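Putative TOXIN related protein (Parabacteroides distasonis ATCC 8503, PDB 3K0Y) is of unknown function but is possibly toxin-related, joining a NigD-like OB domain to a C-terminal beta sandwich. Local coordinates at residues N51-N57 and A80-T86; G118-I122 and V169-S174; Y109-I115 and Y199-Y203; D10-A14 and N57-L61; L28-D32 and W114-G118. All coordinates share one frame; numbering follows the deposited sequence.

Interaction 1. Residues N51-N57 and A80-T86; sequences NQRALVN and AIHNILT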
# COMPACT_ATOMS: atom_id res chain seq x y z
N ASN A 51 -4.53 -6.74 8.92
CA ASN A 51 -3.91 -6.40 7.63
C ASN A 51 -4.49 -5.15 6.93
O ASN A 51 -4.78 -5.15 5.73
CB ASN A 51 -3.98 -7.63 6.75
CG ASN A 51 -3.46 -8.87 7.47
OD1 ASN A 51 -4.22 -9.78 7.77
ND2 ASN A 51 -2.18 -8.85 7.82
N GLN A 52 -4.67 -4.09 7.71
CA GLN A 52 -5.30 -2.86 7.24
C GLN A 52 -4.32 -1.76 7.58
O GLN A 52 -3.80 -1.73 8.70
CB GLN A 52 -6.61 -2.65 8.01
CG GLN A 52 -7.28 -1.36 7.81
CD GLN A 52 -7.83 -1.19 6.42
OE1 GLN A 52 -8.65 -1.95 5.99
NE2 GLN A 52 -7.40 -0.14 5.74
N ARG A 53 -4.04 -0.87 6.64
CA ARG A 53 -3.21 0.30 6.96
C ARG A 53 -4.10 1.51 7.14
O ARG A 53 -5.25 1.52 6.67
CB ARG A 53 -2.21 0.56 5.85
CG ARG A 53 -1.34 -0.62 5.53
CD ARG A 53 0.11 -0.17 5.23
NE ARG A 53 0.87 -0.11 6.47
CZ ARG A 53 2.04 0.52 6.60
NH1 ARG A 53 2.58 1.16 5.56
NH2 ARG A 53 2.66 0.48 7.74
N ALA A 54 -3.57 2.52 7.81
CA ALA A 54 -4.32 3.74 8.10
C ALA A 54 -3.36 4.92 8.16
O ALA A 54 -2.18 4.75 8.45
CB ALA A 54 -5.08 3.63 9.41
N LEU A 55 -3.87 6.08 7.81
CA LEU A 55 -3.21 7.34 8.07
C LEU A 55 -3.61 7.77 9.49
O LEU A 55 -4.80 7.97 9.78
CB LEU A 55 -3.63 8.37 7.02
CG LEU A 55 -2.82 9.68 6.98
CD1 LEU A 55 -1.36 9.43 6.62
CD2 LEU A 55 -3.52 10.65 5.98
N VAL A 56 -2.63 7.88 10.37
CA VAL A 56 -2.85 8.14 11.78
C VAL A 56 -2.22 9.47 12.24
O VAL A 56 -1.05 9.70 12.02
CB VAL A 56 -2.27 7.01 12.65
CG1 VAL A 56 -2.59 7.27 14.11
CG2 VAL A 56 -2.83 5.60 12.21
N ASN A 57 -3.03 10.30 12.90
CA ASN A 57 -2.60 11.53 13.54
C ASN A 57 -2.55 11.20 15.03
O ASN A 57 -3.57 10.86 15.64
CB ASN A 57 -3.60 12.64 13.26
CG ASN A 57 -3.17 14.02 13.84
OD1 ASN A 57 -2.46 14.12 14.86
ND2 ASN A 57 -3.60 15.08 13.18
N ALA A 80 -6.65 11.08 15.25
CA ALA A 80 -7.51 10.69 14.14
C ALA A 80 -6.91 9.47 13.44
O ALA A 80 -5.74 9.20 13.54
CB ALA A 80 -7.72 11.86 13.14
N ILE A 81 -7.74 8.71 12.76
CA ILE A 81 -7.27 7.52 12.07
C ILE A 81 -8.18 7.33 10.86
O ILE A 81 -9.42 7.22 11.00
CB ILE A 81 -7.23 6.30 13.03
CG1 ILE A 81 -6.86 5.02 12.28
CG2 ILE A 81 -8.58 6.16 13.75
CD1 ILE A 81 -6.37 3.93 13.19
N HIS A 82 -7.57 7.40 9.68
CA HIS A 82 -8.26 7.30 8.41
C HIS A 82 -7.73 6.09 7.65
O HIS A 82 -6.59 6.10 7.21
CB HIS A 82 -8.01 8.57 7.59
CG HIS A 82 -8.12 9.84 8.37
ND1 HIS A 82 -9.32 10.30 8.85
CD2 HIS A 82 -7.19 10.76 8.73
CE1 HIS A 82 -9.12 11.45 9.49
NE2 HIS A 82 -7.84 11.75 9.42
N ASN A 83 -8.54 5.05 7.51
CA ASN A 83 -8.10 3.87 6.79
C ASN A 83 -7.65 4.18 5.37
O ASN A 83 -8.20 5.05 4.69
CB ASN A 83 -9.21 2.84 6.76
CG ASN A 83 -9.44 2.20 8.11
OD1 ASN A 83 -8.70 2.47 9.07
ND2 ASN A 83 -10.46 1.35 8.21
N ILE A 84 -6.61 3.48 4.96
CA ILE A 84 -6.09 3.55 3.62
C ILE A 84 -6.58 2.25 2.96
O ILE A 84 -6.49 1.17 3.54
CB ILE A 84 -4.55 3.64 3.64
CG1 ILE A 84 -4.11 4.99 4.18
CG2 ILE A 84 -3.96 3.35 2.25
CD1 ILE A 84 -2.61 5.09 4.54
N LEU A 85 -7.12 2.35 1.75
CA LEU A 85 -7.49 1.15 1.01
C LEU A 85 -6.29 0.14 0.99
O LEU A 85 -5.22 0.46 0.49
CB LEU A 85 -7.90 1.50 -0.42
CG LEU A 85 -8.19 0.32 -1.32
CD1 LEU A 85 -9.55 -0.46 -0.79
CD2 LEU A 85 -8.34 0.73 -2.76
N THR A 86 -6.51 -1.05 1.56
CA THR A 86 -5.49 -2.08 1.70
C THR A 86 -5.93 -3.38 1.05
O THR A 86 -6.95 -3.93 1.42
CB THR A 86 -5.15 -2.27 3.20
OG1 THR A 86 -4.74 -0.98 3.73
CG2 THR A 86 -3.99 -3.29 3.36
O HOH W 1 -9.00 -1.30 3.19
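Leu55 and His82 form an antiparallel hydrogen-bonded pair: Leu55 N donates to His82 O at 2.8 Å, and His82 N returns a straight bond to Leu55 O. Asn57 and Ala80 repeat the exchange at the next hydrogen-bonded pair, with Asn57 N to Ala80 O at 3.0 Å. Toward Thr86 this regular ladder gives way to side-chain bonding. Arg53 O still accepts from Ile84 N, at 2.9 Å, but Arg53 N turns to the hydroxyl of Thr86, 3.0 Å from N to OG1 at 166°. Thr86 OG1 in turn donates to Ile84 O at 2.8 Å, so one hydroxyl serves a backbone donor of one strand and a carbonyl of its own. Gln52, bent at chi2 (68°), folds its amide back over that of Asn83, the two planes stacked 15° apart. Gln52 NE2 donates in plane to a lone pair of Arg53 O, 2.9 Å away, and makes a weak, bent bond to Ile84 O; a water donates to Gln52 OE1 and accepts from Thr86 N. Further polar ends find partners elsewhere: Asn83 OD1 meets Tyr46, and the Arg53 guanidinium reaches Thr17, Asp31 and Asn121. On the face of Ala54, Val56 and Ile81, Ile81 CG1 lies 3.7 Å from Ala54 CB, while Val56 and Ile81 run side by side; on the other face Ile84 CD1 is 4.2 Å from Leu55 CB. The pairing is that of a long, twisted beta hairpin, strands 52-62 and 74-88, within the NigD-like OB domain.

Interaction 2. Residues G118-I122 and V169-S174; sequences GYLNI and VAFNLS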
# COMPACT_ATOMS: atom_id res chain seq x y z
N GLY A 118 6.06 -4.54 4.97
CA GLY A 118 5.65 -5.63 4.03
C GLY A 118 4.55 -5.21 3.03
O GLY A 118 4.01 -6.04 2.27
N TYR A 119 4.26 -3.91 2.99
CA TYR A 119 3.32 -3.38 2.02
C TYR A 119 4.03 -2.53 1.03
O TYR A 119 5.02 -1.88 1.36
CB TYR A 119 2.27 -2.52 2.70
CG TYR A 119 1.39 -3.29 3.64
CD1 TYR A 119 1.81 -3.51 4.94
CD2 TYR A 119 0.14 -3.78 3.23
CE1 TYR A 119 1.02 -4.22 5.83
CE2 TYR A 119 -0.64 -4.50 4.11
CZ TYR A 119 -0.20 -4.70 5.40
OH TYR A 119 -0.95 -5.39 6.25
N LEU A 120 3.49 -2.49 -0.18
CA LEU A 120 3.81 -1.43 -1.11
C LEU A 120 2.78 -0.32 -0.89
O LEU A 120 1.59 -0.53 -1.10
CB LEU A 120 3.74 -1.94 -2.55
CG LEU A 120 4.03 -0.91 -3.63
CD1 LEU A 120 5.55 -0.52 -3.61
CD2 LEU A 120 3.59 -1.30 -5.03
N ASN A 121 3.27 0.87 -0.57
CA ASN A 121 2.49 2.03 -0.28
C ASN A 121 2.58 3.02 -1.42
O ASN A 121 3.67 3.27 -1.92
CB ASN A 121 3.00 2.67 0.99
CG ASN A 121 2.89 1.76 2.19
OD1 ASN A 121 1.83 1.66 2.79
ND2 ASN A 121 3.99 1.09 2.55
N ILE A 122 1.45 3.56 -1.82
CA ILE A 122 1.39 4.47 -2.89
C ILE A 122 0.52 5.66 -2.54
O ILE A 122 -0.53 5.50 -1.95
CB ILE A 122 0.84 3.82 -4.18
CG1 ILE A 122 1.67 2.62 -4.59
CG2 ILE A 122 0.87 4.86 -5.30
CD1 ILE A 122 1.14 1.85 -5.84
N VAL A 169 -3.14 4.04 -1.25
CA VAL A 169 -3.39 2.61 -1.24
C VAL A 169 -2.17 1.90 -0.63
O VAL A 169 -1.02 2.41 -0.68
CB VAL A 169 -3.71 2.12 -2.69
CG1 VAL A 169 -2.46 2.32 -3.64
CG2 VAL A 169 -4.20 0.68 -2.68
N ALA A 170 -2.39 0.71 -0.10
CA ALA A 170 -1.35 -0.19 0.38
C ALA A 170 -1.66 -1.58 -0.12
O ALA A 170 -2.82 -2.01 -0.06
CB ALA A 170 -1.32 -0.18 1.90
N PHE A 171 -0.64 -2.24 -0.68
CA PHE A 171 -0.75 -3.62 -1.17
C PHE A 171 0.11 -4.58 -0.33
O PHE A 171 1.32 -4.37 -0.14
CB PHE A 171 -0.35 -3.71 -2.65
CG PHE A 171 -1.23 -2.90 -3.57
CD1 PHE A 171 -2.50 -3.35 -3.92
CD2 PHE A 171 -0.78 -1.72 -4.14
CE1 PHE A 171 -3.29 -2.62 -4.78
CE2 PHE A 171 -1.59 -1.00 -5.04
CZ PHE A 171 -2.82 -1.43 -5.34
N ASN A 172 -0.51 -5.64 0.17
CA ASN A 172 0.17 -6.61 0.99
C ASN A 172 1.07 -7.42 0.06
O ASN A 172 0.59 -8.02 -0.90
CB ASN A 172 -0.87 -7.47 1.72
CG ASN A 172 -0.28 -8.34 2.80
OD1 ASN A 172 0.82 -8.86 2.66
ND2 ASN A 172 -1.06 -8.60 3.85
N LEU A 173 2.36 -7.43 0.34
CA LEU A 173 3.32 -8.15 -0.51
C LEU A 173 3.64 -9.55 -0.04
O LEU A 173 4.55 -10.20 -0.56
CB LEU A 173 4.64 -7.38 -0.64
CG LEU A 173 4.48 -5.99 -1.24
CD1 LEU A 173 5.82 -5.24 -1.29
CD2 LEU A 173 3.88 -6.09 -2.61
N SER A 174 2.92 -10.03 0.95
CA SER A 174 3.31 -11.27 1.59
C SER A 174 3.15 -12.49 0.67
O SER A 174 3.65 -13.53 1.00
CB SER A 174 2.51 -11.45 2.90
OG SER A 174 1.15 -11.71 2.61
O HOH W 2 -0.22 3.41 1.87
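Tyr119 and Asn172 face each other as a non-hydrogen-bonded pair in an antiparallel strand pair of the NigD-like C-terminal beta sandwich, where strand 119-128 lies beside strand 163-172. Leu120 and Phe171 exchange two backbone bonds, the shorter from Phe171 N to Leu120 O at 2.8 Å; Ile122 and Val169 exchange two more, and Leu173 N bonds to Gly118 O, nearly along the C=O axis. Apolar contacts fill the face of Leu120, Phe171, Ile122 and Val169. Val169 CG1 sits 3.7 Å from Ile122 CB, and Ile122 CD1 meets the edge of the Phe171 ring; Val169 CG2 lies over one face of that ring, toward the rim. Ile136, Leu138 and Phe152 of the second sheet pack here, making this face the sandwich interior. On the other face Tyr119 holds CG beside its backbone N (chi1 -65°), which brings CE2 within 3.8 Å of Asn172 CB, ring and amide planes 51° apart. Asn121 OD1 takes bonds from Arg53 NH1 and from a water that also donates to Val169 O; Asn121 ND2 bonds to Trp114 O. Asn172 OD1 accepts from Ser174 N at 3.0 Å in an Asx turn, and from Ser174 OG at 2.9 Å.

Interaction 3. Residues Y109-I115 and Y199-Y203; sequences YNNNMWI and YKLKY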
# COMPACT_ATOMS: atom_id res chain seq x y z
N TYR A 109 4.95 10.56 -8.06
CA TYR A 109 6.27 11.14 -7.98
C TYR A 109 7.15 10.19 -7.20
O TYR A 109 6.68 9.33 -6.44
CB TYR A 109 6.23 12.48 -7.30
CG TYR A 109 5.65 13.53 -8.18
CD1 TYR A 109 4.25 13.59 -8.44
CD2 TYR A 109 6.48 14.44 -8.80
CE1 TYR A 109 3.73 14.59 -9.30
CE2 TYR A 109 5.97 15.40 -9.62
CZ TYR A 109 4.60 15.49 -9.88
OH TYR A 109 4.20 16.49 -10.73
N ASN A 110 8.42 10.25 -7.51
CA ASN A 110 9.48 9.64 -6.69
C ASN A 110 9.30 10.05 -5.20
O ASN A 110 9.13 11.25 -4.83
CB ASN A 110 10.84 10.10 -7.18
CG ASN A 110 11.21 9.52 -8.54
OD1 ASN A 110 10.72 9.95 -9.62
ND2 ASN A 110 12.02 8.46 -8.49
N ASN A 111 9.26 9.02 -4.38
CA ASN A 111 9.16 9.12 -2.91
C ASN A 111 7.74 8.93 -2.49
O ASN A 111 7.51 8.81 -1.31
CB ASN A 111 9.83 10.35 -2.29
CG ASN A 111 11.28 10.38 -2.58
OD1 ASN A 111 11.86 9.37 -3.00
ND2 ASN A 111 11.88 11.51 -2.42
N ASN A 112 6.82 8.85 -3.45
CA ASN A 112 5.39 8.67 -3.19
C ASN A 112 5.05 7.21 -3.40
O ASN A 112 3.86 6.80 -3.36
CB ASN A 112 4.51 9.63 -4.05
CG ASN A 112 4.44 11.09 -3.48
OD1 ASN A 112 4.89 11.36 -2.38
ND2 ASN A 112 3.83 12.01 -4.23
N MSE A 113 6.08 6.40 -3.65
CA MSE A 113 5.91 4.95 -3.63
C MSE A 113 6.96 4.36 -2.71
O MSE A 113 8.12 4.61 -2.89
CB MSE A 113 6.11 4.36 -5.03
CG MSE A 113 5.64 2.95 -5.07
SE MSE A 113 5.78 1.99 -6.77
CE MSE A 113 4.81 3.10 -7.93
N TRP A 114 6.58 3.56 -1.72
CA TRP A 114 7.60 3.00 -0.84
C TRP A 114 7.18 1.69 -0.22
O TRP A 114 6.00 1.46 -0.05
CB TRP A 114 7.98 4.02 0.24
CG TRP A 114 6.99 4.21 1.33
CD1 TRP A 114 7.04 3.68 2.58
CD2 TRP A 114 5.78 4.98 1.27
NE1 TRP A 114 5.96 4.07 3.30
CE2 TRP A 114 5.15 4.85 2.52
CE3 TRP A 114 5.19 5.78 0.29
CZ2 TRP A 114 3.97 5.50 2.82
CZ3 TRP A 114 3.98 6.44 0.61
CH2 TRP A 114 3.41 6.28 1.86
N ILE A 115 8.16 0.86 0.15
CA ILE A 115 7.92 -0.36 0.89
C ILE A 115 7.97 -0.06 2.38
O ILE A 115 8.89 0.60 2.85
CB ILE A 115 8.94 -1.48 0.55
CG1 ILE A 115 8.78 -1.89 -0.92
CG2 ILE A 115 8.65 -2.73 1.43
CD1 ILE A 115 9.85 -2.91 -1.38
N TYR A 199 9.20 2.07 -11.33
CA TYR A 199 9.95 2.46 -10.17
C TYR A 199 10.56 1.20 -9.61
O TYR A 199 9.94 0.17 -9.65
CB TYR A 199 9.07 3.20 -9.16
CG TYR A 199 8.87 4.67 -9.51
CD1 TYR A 199 9.89 5.47 -10.15
CD2 TYR A 199 7.64 5.26 -9.27
CE1 TYR A 199 9.63 6.84 -10.47
CE2 TYR A 199 7.37 6.56 -9.63
CZ TYR A 199 8.36 7.37 -10.20
OH TYR A 199 7.93 8.65 -10.44
N LYS A 200 11.80 1.31 -9.14
CA LYS A 200 12.56 0.18 -8.66
C LYS A 200 12.82 0.33 -7.20
O LYS A 200 13.48 1.28 -6.79
CB LYS A 200 13.89 0.09 -9.35
CG LYS A 200 13.85 -0.32 -10.75
CD LYS A 200 15.22 -0.88 -11.19
CE LYS A 200 15.14 -1.48 -12.61
NZ LYS A 200 16.49 -1.52 -13.23
N LEU A 201 12.37 -0.62 -6.42
CA LEU A 201 12.57 -0.58 -4.99
C LEU A 201 13.29 -1.86 -4.56
O LEU A 201 13.27 -2.88 -5.24
CB LEU A 201 11.23 -0.47 -4.24
CG LEU A 201 10.15 0.50 -4.73
CD1 LEU A 201 9.34 -0.13 -5.87
CD2 LEU A 201 9.12 0.88 -3.61
N LYS A 202 13.90 -1.79 -3.40
CA LYS A 202 14.55 -2.93 -2.78
C LYS A 202 13.51 -3.59 -1.92
O LYS A 202 12.80 -2.90 -1.23
CB LYS A 202 15.72 -2.46 -1.90
CG LYS A 202 16.84 -1.82 -2.65
CD LYS A 202 17.57 -2.85 -3.44
CE LYS A 202 18.84 -2.32 -4.08
NZ LYS A 202 19.27 -3.16 -5.26
N TYR A 203 13.46 -4.92 -1.96
CA TYR A 203 12.49 -5.74 -1.21
C TYR A 203 13.13 -7.01 -0.60
O TYR A 203 13.78 -7.81 -1.30
CB TYR A 203 11.34 -6.17 -2.12
CG TYR A 203 10.36 -7.06 -1.41
CD1 TYR A 203 9.53 -6.56 -0.40
CD2 TYR A 203 10.26 -8.41 -1.72
CE1 TYR A 203 8.63 -7.38 0.29
CE2 TYR A 203 9.38 -9.24 -1.03
CZ TYR A 203 8.55 -8.71 -0.05
OH TYR A 203 7.68 -9.53 0.64
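Tyr199 and the amide of Asn110 cross obliquely, ring and amide planes 69° apart. Both ends of the amide approach one ring carbon: Asn110 OD1 and ND2 lie 3.4 Å and 3.5 Å from Tyr199 CE1. The hydroxyl oxygen of Tyr199 is hydrogen-bonded to Ile108 O, just before the segment 109-115 and next to the type II turn from Tyr109 to Asn112, itself closed by Asn112 N to Tyr109 O. At the ring's other side Met113, a selenomethionine, has CG anti to its backbone N (chi1 -167°) and a final bend at chi3. This carries its methyl to the ring edge, near the plane, with Met113 CE 3.8 Å from Tyr199 CD2. Further along, Leu201 pushes CD2 between its neighbours, 3.8 Å from Trp114 CA and 3.9 Å from Ile115 CG1. Ile115 slants across Leu201 and points CD1 at the edge of the Tyr203 ring, the side chains of Ile115 and Tyr203 meeting at about a right angle and Ile115 CD1 lying 3.7 Å from Tyr203 CB. The strand segments 113-115 and 199-203 run at 14° to each other, in strands 113-116 and 195-203 of different sheets; Leu120 and Val188 pack against the same group of side chains. No hydrogen bond joins the two segments, so the sheets meet here mainly through apolar side chains and ring edges, while the Tyr199 hydroxyl finds its partner in Ile108 O.

Interaction 4. Residues D10-A14 and N57-L61; sequences DIWIA and NFTIL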
# COMPACT_ATOMS: atom_id res chain seq x y z
N ASP A 10 5.37 17.01 18.48
CA ASP A 10 4.22 16.70 19.36
C ASP A 10 3.21 15.88 18.56
O ASP A 10 2.96 14.71 18.86
CB ASP A 10 3.58 18.00 19.88
CG ASP A 10 2.69 17.77 21.08
OD1 ASP A 10 3.10 16.98 21.97
OD2 ASP A 10 1.59 18.36 21.16
N ILE A 11 2.68 16.51 17.51
CA ILE A 11 1.76 15.87 16.58
C ILE A 11 2.54 15.19 15.47
O ILE A 11 3.38 15.82 14.84
CB ILE A 11 0.81 16.92 15.98
CG1 ILE A 11 -0.31 17.24 16.97
CG2 ILE A 11 0.21 16.42 14.68
CD1 ILE A 11 0.18 17.51 18.38
N TRP A 12 2.27 13.90 15.25
CA TRP A 12 2.85 13.14 14.15
C TRP A 12 1.76 12.65 13.18
O TRP A 12 0.65 12.32 13.59
CB TRP A 12 3.61 11.94 14.71
CG TRP A 12 4.74 12.28 15.62
CD1 TRP A 12 4.78 12.08 16.97
CD2 TRP A 12 5.99 12.88 15.26
NE1 TRP A 12 5.97 12.51 17.47
CE2 TRP A 12 6.74 13.02 16.45
CE3 TRP A 12 6.54 13.33 14.06
CZ2 TRP A 12 8.02 13.59 16.47
CZ3 TRP A 12 7.82 13.89 14.08
CH2 TRP A 12 8.55 14.01 15.28
N ILE A 13 2.09 12.60 11.90
CA ILE A 13 1.22 11.97 10.92
C ILE A 13 2.02 10.91 10.22
O ILE A 13 3.11 11.18 9.76
CB ILE A 13 0.62 12.97 9.93
CG1 ILE A 13 0.05 14.18 10.70
CG2 ILE A 13 -0.52 12.28 9.15
CD1 ILE A 13 -0.87 15.13 9.89
N ALA A 14 1.49 9.69 10.18
CA ALA A 14 2.20 8.56 9.57
C ALA A 14 1.23 7.46 9.09
O ALA A 14 0.10 7.34 9.58
CB ALA A 14 3.23 8.00 10.56
N ASN A 57 -3.03 10.30 12.90
CA ASN A 57 -2.60 11.53 13.54
C ASN A 57 -2.55 11.20 15.03
O ASN A 57 -3.57 10.86 15.64
CB ASN A 57 -3.60 12.64 13.26
CG ASN A 57 -3.17 14.02 13.84
OD1 ASN A 57 -2.46 14.12 14.86
ND2 ASN A 57 -3.60 15.08 13.18
N PHE A 58 -1.34 11.22 15.61
CA PHE A 58 -1.15 10.79 16.98
C PHE A 58 -0.19 11.73 17.74
O PHE A 58 0.63 12.45 17.15
CB PHE A 58 -0.66 9.33 17.03
CG PHE A 58 0.69 9.10 16.41
CD1 PHE A 58 0.82 8.86 15.04
CD2 PHE A 58 1.85 9.14 17.18
CE1 PHE A 58 2.06 8.66 14.47
CE2 PHE A 58 3.11 8.93 16.60
CZ PHE A 58 3.20 8.68 15.23
N THR A 59 -0.33 11.71 19.06
CA THR A 59 0.50 12.47 19.99
C THR A 59 1.15 11.48 20.94
O THR A 59 0.47 10.65 21.54
CB THR A 59 -0.36 13.44 20.78
OG1 THR A 59 -1.03 14.34 19.88
CG2 THR A 59 0.48 14.25 21.81
N ILE A 60 2.47 11.55 21.05
CA ILE A 60 3.23 10.65 21.91
C ILE A 60 3.01 11.05 23.37
O ILE A 60 3.16 12.21 23.70
CB ILE A 60 4.73 10.76 21.60
CG1 ILE A 60 5.04 10.12 20.23
CG2 ILE A 60 5.57 10.15 22.75
CD1 ILE A 60 5.53 8.67 20.28
N LEU A 61 2.67 10.08 24.22
CA LEU A 61 2.38 10.35 25.64
C LEU A 61 3.53 9.96 26.57
O LEU A 61 3.69 10.55 27.65
CB LEU A 61 1.11 9.62 26.08
CG LEU A 61 -0.19 9.98 25.35
CD1 LEU A 61 -1.37 9.22 25.98
CD2 LEU A 61 -0.44 11.48 25.37
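Phe58 offers one ring face to Trp12, whose CB stands over it, 3.6 Å from the ring centroid and 24° off the normal: a CH-pi contact. The phenyl gets there because CG sits between the backbone N and the carbonyl carbon (chi1 64°), which swings the ring across toward the neighbouring strand. The indole itself leans away from a true stack; its five-membered ring and the phenyl have planes 34° apart and centroids 5.2 Å apart. Ile60 CG1 approaches the indole edge, 3.8 Å from Trp12 NE1, and Ala14 CB comes to the phenyl edge, 4.1 Å from Phe58 CE1. The backbones exchange two nearly straight bonds, Trp12 N to Phe58 O at 2.9 Å and Phe58 N to Trp12 O at 3.0 Å. The opposite face is more polar. Ile11 CG2 lies 3.5 Å from Asn57 OD1, and Ile11 CD1 touches the hydroxyl of Thr59; both of these oxygens bond to Asn79 ND2 of strand 74-88. Strands 11-22 and 52-62, antiparallel and strongly twisted against each other, are neighbours in the sheet of the NigD-like OB domain. The chemistry is two-sided: dispersion and CH-pi contact on the aromatic face, polar groups turned to a third strand on the other.

Interaction 5. Residues L28-D32 and W114-G118; sequences LRLDD and WIGDG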
# COMPACT_ATOMS: atom_id res chain seq x y z
N LEU A 28 -0.59 -0.18 16.81
CA LEU A 28 -0.20 0.31 15.49
C LEU A 28 1.24 0.00 15.25
O LEU A 28 2.07 0.26 16.14
CB LEU A 28 -0.42 1.81 15.39
CG LEU A 28 -1.87 2.24 15.51
CD1 LEU A 28 -1.91 3.70 15.85
CD2 LEU A 28 -2.63 1.95 14.23
N ARG A 29 1.56 -0.51 14.07
CA ARG A 29 2.95 -0.81 13.67
C ARG A 29 3.44 0.17 12.59
O ARG A 29 2.85 0.26 11.53
CB ARG A 29 3.06 -2.27 13.19
CG ARG A 29 4.52 -2.72 13.05
CD ARG A 29 4.70 -4.21 12.99
NE ARG A 29 3.98 -4.76 11.85
CZ ARG A 29 2.95 -5.61 11.92
NH1 ARG A 29 2.53 -6.07 13.08
NH2 ARG A 29 2.35 -6.01 10.81
N LEU A 30 4.49 0.93 12.88
CA LEU A 30 4.97 1.93 11.94
C LEU A 30 5.89 1.26 10.93
O LEU A 30 6.30 0.13 11.15
CB LEU A 30 5.72 3.03 12.68
CG LEU A 30 4.94 3.89 13.66
CD1 LEU A 30 5.91 4.96 14.34
CD2 LEU A 30 3.78 4.55 12.96
N ASP A 31 6.19 1.95 9.82
CA ASP A 31 7.11 1.38 8.82
C ASP A 31 8.50 1.00 9.42
O ASP A 31 9.01 -0.07 9.15
CB ASP A 31 7.29 2.32 7.63
CG ASP A 31 6.01 2.47 6.78
OD1 ASP A 31 5.11 1.63 6.82
OD2 ASP A 31 5.91 3.47 6.06
N ASP A 32 9.08 1.83 10.28
CA ASP A 32 10.39 1.49 10.90
C ASP A 32 10.25 0.44 12.01
O ASP A 32 11.16 0.24 12.79
CB ASP A 32 11.09 2.74 11.45
CG ASP A 32 10.28 3.45 12.52
OD1 ASP A 32 9.15 3.03 12.82
OD2 ASP A 32 10.76 4.47 13.07
N TRP A 114 6.58 3.56 -1.72
CA TRP A 114 7.60 3.00 -0.84
C TRP A 114 7.18 1.69 -0.22
O TRP A 114 6.00 1.46 -0.05
CB TRP A 114 7.98 4.02 0.24
CG TRP A 114 6.99 4.21 1.33
CD1 TRP A 114 7.04 3.68 2.58
CD2 TRP A 114 5.78 4.98 1.27
NE1 TRP A 114 5.96 4.07 3.30
CE2 TRP A 114 5.15 4.85 2.52
CE3 TRP A 114 5.19 5.78 0.29
CZ2 TRP A 114 3.97 5.50 2.82
CZ3 TRP A 114 3.98 6.44 0.61
CH2 TRP A 114 3.41 6.28 1.86
N ILE A 115 8.16 0.86 0.15
CA ILE A 115 7.92 -0.36 0.89
C ILE A 115 7.97 -0.06 2.38
O ILE A 115 8.89 0.60 2.85
CB ILE A 115 8.94 -1.48 0.55
CG1 ILE A 115 8.78 -1.89 -0.92
CG2 ILE A 115 8.65 -2.73 1.43
CD1 ILE A 115 9.85 -2.91 -1.38
N GLY A 116 6.95 -0.49 3.12
CA GLY A 116 6.90 -0.28 4.56
C GLY A 116 6.02 -1.35 5.19
O GLY A 116 4.88 -1.60 4.72
N ASP A 117 6.58 -2.01 6.21
CA ASP A 117 5.93 -3.06 6.96
C ASP A 117 5.33 -4.16 6.02
O ASP A 117 4.25 -4.63 6.25
CB ASP A 117 4.85 -2.47 7.89
CG ASP A 117 4.22 -3.53 8.81
OD1 ASP A 117 4.99 -4.30 9.41
OD2 ASP A 117 2.97 -3.63 8.92
N GLY A 118 6.06 -4.54 4.97
CA GLY A 118 5.65 -5.63 4.03
C GLY A 118 4.55 -5.21 3.03
O GLY A 118 4.01 -6.04 2.27
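Asp117, with the most surface buried by the contact, meets Arg29. The arginine grips the carboxylate side-on in a salt bridge: Arg29 NE donates to Asp117 OD1 at 2.7 Å and 168°, while Arg29 NH2 reaches the syn lone pair of Asp117 OD2 at 3.1 Å along a more bent path. The flat groups are not coplanar, their planes lying 58° apart, and OD1 is met from above the carboxylate plane although it lies close to the plane of the guanidinium. A bend at chi3 (60°) turns the otherwise extended Arg29 side chain so that NE faces the acid. Asp117 has further partners, Thr17 on OD2 and Lys207 on OD1, and this surrounding of positive charge and hydroxyl would be expected to favour the ionised form. Asp31, next in buried surface, packs its carboxylate against Gly116, with Asp31 OD1 3.5 Å from Gly116 CA. Asp31 OD2 accepts from Trp114 NE1 at 2.8 Å, the donor coming from above the carboxylate plane while the acid stays at the edge of the indole. Asp31 OD1 forms a salt bridge with Arg53, so the Asp31 carboxylate joins Trp114 of strand 113-116 and Arg53 of strand 52-62. The arrangement is a polar, charge-paired junction between two domains, the OB domain supplying Arg29 and Asp31 and the beta-sandwich domain Trp114 and Asp117.

Interactions 4 and 1 belong to the OB domain, interactions 2 and 3 to the C-terminal sandwich, and interaction 5 joins the two. Interactions 1 and 4 share strand 52-62 and Asn57, with centres 14 Å apart. Strand 74-88 runs on to pair with strand 163-172, so interactions 1 and 2, centres 12 Å apart, lie on one continuous sheet, linked by Leu85 and Ala170. Interaction 2 is nested within the loop closed by interaction 3, and strand 113-116 serves both interactions 3 and 5. Arg53 reaches Asn121 of interaction 2 and Asp31 of interaction 5. The domains are thus joined both by shared sheet and by a partly buried polar network.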